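Local coordinates for protein extracellular invertase (PDB 5XH8) that probably hydrolyses sucrose at its beta-fructofuranosyl linkage and transfers fructosyl units to build fructooligosaccharides such as 1-kestose, at residues H124-L138 and V156-R170. Numbering follows the deposited sequence.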
loop_
_atom_site.group_PDB
_atom_site.type_symbol
_atom_site.label_atom_id
_atom_site.label_comp_id
_atom_site.label_asym_id
_atom_site.label_seq_id
_atom_site.Cartn_x
_atom_site.Cartn_y
_atom_site.Cartn_z
ATOM N N HIS A 124 -7.663 2.476 16.294
ATOM C CA HIS A 124 -7.723 3.310 17.503
ATOM C C HIS A 124 -6.378 3.345 18.222
ATOM O O HIS A 124 -5.659 2.366 18.233
ATOM C CB HIS A 124 -8.832 2.839 18.453
ATOM C CG HIS A 124 -9.248 3.873 19.445
ATOM N ND1 HIS A 124 -8.853 3.837 20.764
ATOM C CD2 HIS A 124 -9.997 4.993 19.305
ATOM C CE1 HIS A 124 -9.362 4.873 21.404
ATOM N NE2 HIS A 124 -10.056 5.595 20.542
ATOM N N TRP A 125 -6.059 4.483 18.818
ATOM C CA TRP A 125 -4.802 4.663 19.529
ATOM C C TRP A 125 -4.571 3.639 20.654
ATOM O O TRP A 125 -3.432 3.291 20.930
ATOM C CB TRP A 125 -4.667 6.105 20.078
ATOM C CG TRP A 125 -5.688 6.482 21.105
ATOM C CD1 TRP A 125 -6.836 7.183 20.891
ATOM C CD2 TRP A 125 -5.646 6.208 22.503
ATOM N NE1 TRP A 125 -7.527 7.344 22.055
ATOM C CE2 TRP A 125 -6.826 6.754 23.069
ATOM C CE3 TRP A 125 -4.747 5.529 23.338
ATOM C CZ2 TRP A 125 -7.127 6.644 24.433
ATOM C CZ3 TRP A 125 -5.048 5.424 24.703
ATOM C CH2 TRP A 125 -6.234 5.971 25.227
ATOM N N SER A 126 -5.660 3.176 21.268
ATOM C CA SER A 126 -5.620 2.275 22.415
ATOM C C SER A 126 -5.400 0.807 22.091
ATOM O O SER A 126 -5.252 0.031 23.007
ATOM C CB SER A 126 -6.921 2.382 23.212
ATOM O OG SER A 126 -8.033 1.880 22.492
ATOM N N ILE A 127 -5.434 0.426 20.811
ATOM C CA ILE A 127 -5.292 -0.990 20.415
ATOM C C ILE A 127 -4.128 -1.157 19.465
ATOM O O ILE A 127 -3.624 -0.156 18.927
ATOM C CB ILE A 127 -6.580 -1.544 19.778
ATOM C CG1 ILE A 127 -6.972 -0.757 18.500
ATOM C CG2 ILE A 127 -7.695 -1.568 20.807
ATOM C CD1 ILE A 127 -8.117 -1.381 17.716
ATOM N N PRO A 128 -3.687 -2.411 19.233
ATOM C CA PRO A 128 -2.592 -2.557 18.264
ATOM C C PRO A 128 -2.993 -2.059 16.869
ATOM O O PRO A 128 -4.157 -2.187 16.469
ATOM C CB PRO A 128 -2.296 -4.072 18.276
ATOM C CG PRO A 128 -2.759 -4.522 19.652
ATOM C CD PRO A 128 -3.969 -3.674 19.951
ATOM N N TYR A 129 -2.039 -1.461 16.168
ATOM C CA TYR A 129 -2.301 -0.913 14.851
ATOM C C TYR A 129 -2.214 -2.000 13.766
ATOM O O TYR A 129 -1.250 -2.771 13.727
ATOM C CB TYR A 129 -1.282 0.181 14.580
ATOM C CG TYR A 129 -1.611 1.059 13.422
ATOM C CD1 TYR A 129 -2.484 2.134 13.569
ATOM C CD2 TYR A 129 -1.090 0.795 12.162
ATOM C CE1 TYR A 129 -2.797 2.956 12.497
ATOM C CE2 TYR A 129 -1.392 1.605 11.085
ATOM C CZ TYR A 129 -2.244 2.685 11.250
ATOM O OH TYR A 129 -2.519 3.508 10.175
ATOM N N THR A 130 -3.202 -2.064 12.880
ATOM C CA THR A 130 -3.130 -2.980 11.728
ATOM C C THR A 130 -2.334 -2.320 10.613
ATOM O O THR A 130 -2.695 -1.262 10.145
ATOM C CB THR A 130 -4.518 -3.322 11.226
ATOM O OG1 THR A 130 -5.202 -3.945 12.286
ATOM C CG2 THR A 130 -4.489 -4.281 10.019
ATOM N N ARG A 131 -1.247 -2.955 10.210
ATOM C CA ARG A 131 -0.381 -2.478 9.137
ATOM C C ARG A 131 -1.186 -2.156 7.875
ATOM O O ARG A 131 -2.043 -2.931 7.465
ATOM C CB ARG A 131 0.683 -3.555 8.821
ATOM C CG ARG A 131 1.707 -3.177 7.742
ATOM C CD ARG A 131 2.803 -2.319 8.302
ATOM N NE ARG A 131 3.801 -2.010 7.293
ATOM C CZ ARG A 131 4.779 -2.827 6.911
ATOM N NH1 ARG A 131 4.901 -4.056 7.414
ATOM N NH2 ARG A 131 5.629 -2.424 5.984
ATOM N N GLY A 132 -0.921 -1.000 7.272
ATOM C CA GLY A 132 -1.627 -0.609 6.058
ATOM C C GLY A 132 -3.085 -0.199 6.244
ATOM O O GLY A 132 -3.778 0.010 5.258
ATOM N N SER A 133 -3.575 -0.052 7.481
ATOM C CA SER A 133 -4.967 0.376 7.659
ATOM C C SER A 133 -5.243 1.805 7.075
ATOM O O SER A 133 -6.324 2.049 6.527
ATOM C CB SER A 133 -5.443 0.191 9.115
ATOM O OG SER A 133 -4.637 0.885 9.998
ATOM N N GLU A 134 -4.246 2.692 7.129
ATOM C CA GLU A 134 -4.356 4.055 6.659
ATOM C C GLU A 134 -3.217 4.390 5.671
ATOM O O GLU A 134 -2.024 4.332 6.018
ATOM C CB GLU A 134 -4.340 5.021 7.842
ATOM C CG GLU A 134 -5.451 4.781 8.869
ATOM C CD GLU A 134 -5.224 5.546 10.150
ATOM O OE1 GLU A 134 -4.084 5.457 10.686
ATOM O OE2 GLU A 134 -6.168 6.243 10.606
ATOM N N THR A 135 -3.597 4.710 4.439
ATOM C CA THR A 135 -2.668 5.187 3.423
ATOM C C THR A 135 -3.145 6.568 2.988
ATOM O O THR A 135 -4.251 7.001 3.339
ATOM C CB THR A 135 -2.597 4.234 2.229
ATOM O OG1 THR A 135 -3.887 4.086 1.637
ATOM C CG2 THR A 135 -2.117 2.846 2.658
ATOM N N GLN A 136 -2.299 7.287 2.264
ATOM C CA GLN A 136 -2.692 8.603 1.750
ATOM C C GLN A 136 -2.707 8.539 0.226
ATOM O O GLN A 136 -1.691 8.155 -0.394
ATOM C CB GLN A 136 -1.784 9.722 2.273
ATOM C CG GLN A 136 -1.218 9.496 3.675
ATOM C CD GLN A 136 -2.289 9.324 4.731
ATOM O OE1 GLN A 136 -3.355 9.948 4.674
ATOM N NE2 GLN A 136 -2.003 8.483 5.720
ATOM N N SER A 137 -3.857 8.902 -0.359
ATOM C CA SER A 137 -4.131 8.761 -1.785
ATOM C C SER A 137 -4.527 10.084 -2.381
ATOM O O SER A 137 -4.907 11.019 -1.650
ATOM C CB SER A 137 -5.236 7.724 -2.018
ATOM O OG SER A 137 -4.777 6.423 -1.673
ATOM N N LEU A 138 -4.456 10.155 -3.711
ATOM C CA LEU A 138 -4.817 11.360 -4.469
ATOM C C LEU A 138 -6.091 11.193 -5.275
ATOM O O LEU A 138 -6.370 10.117 -5.822
ATOM C CB LEU A 138 -3.708 11.749 -5.459
ATOM C CG LEU A 138 -2.369 12.216 -4.873
ATOM C CD1 LEU A 138 -1.411 12.481 -6.036
ATOM C CD2 LEU A 138 -2.511 13.457 -4.014
ATOM N N VAL A 156 -0.014 7.453 -2.614
ATOM C CA VAL A 156 1.248 8.187 -2.774
ATOM C C VAL A 156 2.073 8.145 -1.484
ATOM O O VAL A 156 3.303 8.323 -1.520
ATOM C CB VAL A 156 1.026 9.626 -3.279
ATOM C CG1 VAL A 156 0.381 9.598 -4.655
ATOM C CG2 VAL A 156 0.183 10.454 -2.339
ATOM N N ILE A 157 1.410 7.887 -0.361
ATOM C CA ILE A 157 2.100 7.616 0.905
ATOM C C ILE A 157 1.513 6.314 1.465
ATOM O O ILE A 157 0.480 6.366 2.155
ATOM C CB ILE A 157 1.996 8.784 1.916
ATOM C CG1 ILE A 157 2.542 10.078 1.317
ATOM C CG2 ILE A 157 2.721 8.430 3.207
ATOM C CD1 ILE A 157 2.327 11.312 2.170
ATOM N N PRO A 158 2.156 5.152 1.160
ATOM C CA PRO A 158 1.612 3.821 1.536
ATOM C C PRO A 158 1.694 3.414 2.996
ATOM O O PRO A 158 1.143 2.384 3.394
ATOM C CB PRO A 158 2.446 2.824 0.698
ATOM C CG PRO A 158 3.237 3.616 -0.270
ATOM C CD PRO A 158 3.305 5.032 0.232
ATOM N N GLY A 159 2.381 4.179 3.804
ATOM C CA GLY A 159 2.384 3.901 5.221
ATOM C C GLY A 159 3.357 4.834 5.867
ATOM O O GLY A 159 3.954 5.682 5.178
ATOM N N PRO A 160 3.509 4.696 7.191
ATOM C CA PRO A 160 4.398 5.562 7.938
ATOM C C PRO A 160 5.862 5.194 7.710
ATOM O O PRO A 160 6.136 4.187 7.082
ATOM C CB PRO A 160 3.981 5.322 9.385
ATOM C CG PRO A 160 3.400 3.973 9.410
ATOM C CD PRO A 160 2.812 3.728 8.055
ATOM N N PRO A 161 6.793 5.996 8.239
ATOM C CA PRO A 161 8.216 5.672 8.096
ATOM C C PRO A 161 8.549 4.277 8.602
ATOM O O PRO A 161 7.818 3.716 9.450
ATOM C CB PRO A 161 8.920 6.763 8.918
ATOM C CG PRO A 161 7.968 7.932 8.865
ATOM C CD PRO A 161 6.595 7.306 8.893
ATOM N N PHE A 162 9.600 3.713 8.016
ATOM C CA PHE A 162 9.964 2.309 8.186
ATOM C C PHE A 162 9.903 1.839 9.642
ATOM O O PHE A 162 10.554 2.409 10.515
ATOM C CB PHE A 162 11.377 2.064 7.624
ATOM C CG PHE A 162 11.839 0.632 7.754
ATOM C CD1 PHE A 162 11.303 -0.349 6.938
ATOM C CD2 PHE A 162 12.777 0.266 8.724
ATOM C CE1 PHE A 162 11.695 -1.676 7.048
ATOM C CE2 PHE A 162 13.181 -1.064 8.852
ATOM C CZ PHE A 162 12.638 -2.035 8.004
ATOM N N ALA A 163 9.106 0.803 9.888
ATOM C CA ALA A 163 8.965 0.169 11.208
ATOM C C ALA A 163 8.390 1.045 12.335
ATOM O O ALA A 163 8.435 0.641 13.506
ATOM C CB ALA A 163 10.289 -0.472 11.640
ATOM N N TYR A 164 7.804 2.201 12.007
ATOM C CA TYR A 164 7.146 3.020 13.037
ATOM C C TYR A 164 5.863 2.323 13.467
ATOM O O TYR A 164 5.069 1.898 12.624
ATOM C CB TYR A 164 6.831 4.419 12.512
ATOM C CG TYR A 164 7.989 5.401 12.526
ATOM C CD1 TYR A 164 9.329 4.973 12.461
ATOM C CD2 TYR A 164 7.746 6.777 12.588
ATOM C CE1 TYR A 164 10.383 5.892 12.452
ATOM C CE2 TYR A 164 8.800 7.705 12.576
ATOM C CZ TYR A 164 10.114 7.256 12.516
ATOM O OH TYR A 164 11.174 8.149 12.516
ATOM N N ASN A 165 5.685 2.181 14.775
ATOM C CA ASN A 165 4.522 1.554 15.364
ATOM C C ASN A 165 3.544 2.674 15.755
ATOM O O ASN A 165 3.487 3.150 16.919
ATOM C CB ASN A 165 4.965 0.729 16.568
ATOM C CG ASN A 165 3.817 0.002 17.233
ATOM O OD1 ASN A 165 2.719 -0.105 16.699
ATOM N ND2 ASN A 165 4.074 -0.510 18.415
ATOM N N VAL A 166 2.824 3.151 14.747
ATOM C CA VAL A 166 1.926 4.287 14.920
ATOM C C VAL A 166 0.643 3.979 15.709
ATOM O O VAL A 166 0.115 2.880 15.622
ATOM C CB VAL A 166 1.538 4.904 13.571
ATOM C CG1 VAL A 166 2.771 5.495 12.899
ATOM C CG2 VAL A 166 0.813 3.883 12.682
ATOM N N THR A 167 0.147 4.976 16.453
ATOM C CA THR A 167 -1.180 4.945 17.062
ATOM C C THR A 167 -2.279 5.268 16.046
ATOM O O THR A 167 -3.428 4.827 16.204
ATOM C CB THR A 167 -1.314 5.972 18.195
ATOM O OG1 THR A 167 -0.788 7.240 17.779
ATOM C CG2 THR A 167 -0.581 5.487 19.459
ATOM N N ALA A 168 -1.892 6.063 15.049
ATOM C CA ALA A 168 -2.735 6.626 14.017
ATOM C C ALA A 168 -1.817 7.274 13.004
ATOM O O ALA A 168 -0.694 7.700 13.347
ATOM C CB ALA A 168 -3.660 7.697 14.587
ATOM N N PHE A 169 -2.313 7.382 11.770
ATOM C CA PHE A 169 -1.561 7.957 10.666
ATOM C C PHE A 169 -2.510 8.489 9.582
ATOM O O PHE A 169 -2.716 7.854 8.545
ATOM C CB PHE A 169 -0.604 6.901 10.119
ATOM C CG PHE A 169 0.403 7.436 9.149
ATOM C CD1 PHE A 169 1.434 8.244 9.582
ATOM C CD2 PHE A 169 0.349 7.086 7.824
ATOM C CE1 PHE A 169 2.363 8.744 8.686
ATOM C CE2 PHE A 169 1.283 7.569 6.922
ATOM C CZ PHE A 169 2.301 8.395 7.360
ATOM N N ARG A 170 -3.086 9.667 9.825
ATOM C CA ARG A 170 -4.188 10.137 8.989
ATOM C C ARG A 170 -4.342 11.643 8.985
ATOM O O ARG A 170 -3.596 12.352 9.675
ATOM C CB ARG A 170 -5.489 9.465 9.441
ATOM C CG ARG A 170 -5.821 9.623 10.910
ATOM C CD ARG A 170 -7.259 9.159 11.207
ATOM N NE ARG A 170 -7.558 9.240 12.638
ATOM C CZ ARG A 170 -7.284 8.306 13.559
ATOM N NH1 ARG A 170 -6.756 7.119 13.229
ATOM N NH2 ARG A 170 -7.578 8.551 14.846
HETATM O O HOH W 1 -7.526 6.969 17.573
HETATM O O HOH W 2 0.596 -1.442 17.521
#
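Glu134 and Arg170 form a salt bridge in which Glu134 OE2 lies 2.8 Å from Arg170 NH1. The N-H...O angle is 171°, and the oxygen sits at the guanidinium edge, close to its plane, although the carboxylate plane is turned 59° from it. The other carboxylate oxygen, OE1, accepts two hydrogen bonds: Phe169 N approaches on the syn side at 2.8 Å, in a bent bond well out of the carboxylate plane, and Tyr129 OH on the anti side at 2.6 Å. Three donors thus fix the rotation of this buried carboxylate and would probably favour its ionised form. Glu134 reaches them on a chain extended beyond CG.

Tyr129 is packed in turn against Val166, whose CG2 stands over the ring centre, 3.4 Å from the centroid and nearly on the ring normal, a CH-pi contact. With CG anti to the backbone N (chi1 -166°), the tyrosine ring lies beside the corner at Thr167. Gln136, bent at chi2, gives NE2 to Phe169 O at 3.0 Å, from above the carbonyl plane; its OE1 bonds to Thr116. The backbone of Gln136 pairs antiparallel with Ile157, Gln136 N to Ile157 O at 2.9 Å; Gln136 O takes the Ile157 N-H and, weakly, that of Val156, a classic beta bulge.

Arg170 NH2 also pairs with Glu248, and glycerol lies beside the arginine side chain and donates a hydroxyl bond to Trp125 O, consistent with a place near the substrate pocket. In the GH32 beta-propeller, the contact joins two successive four-stranded blades: strand 134-140, between 112-118 and 149-150, and strand 166-176, which begins the next blade beside 191-199. The axes of 134-138 and 168-170 come within 6.6 Å, nearly parallel, without backbone pairing between them.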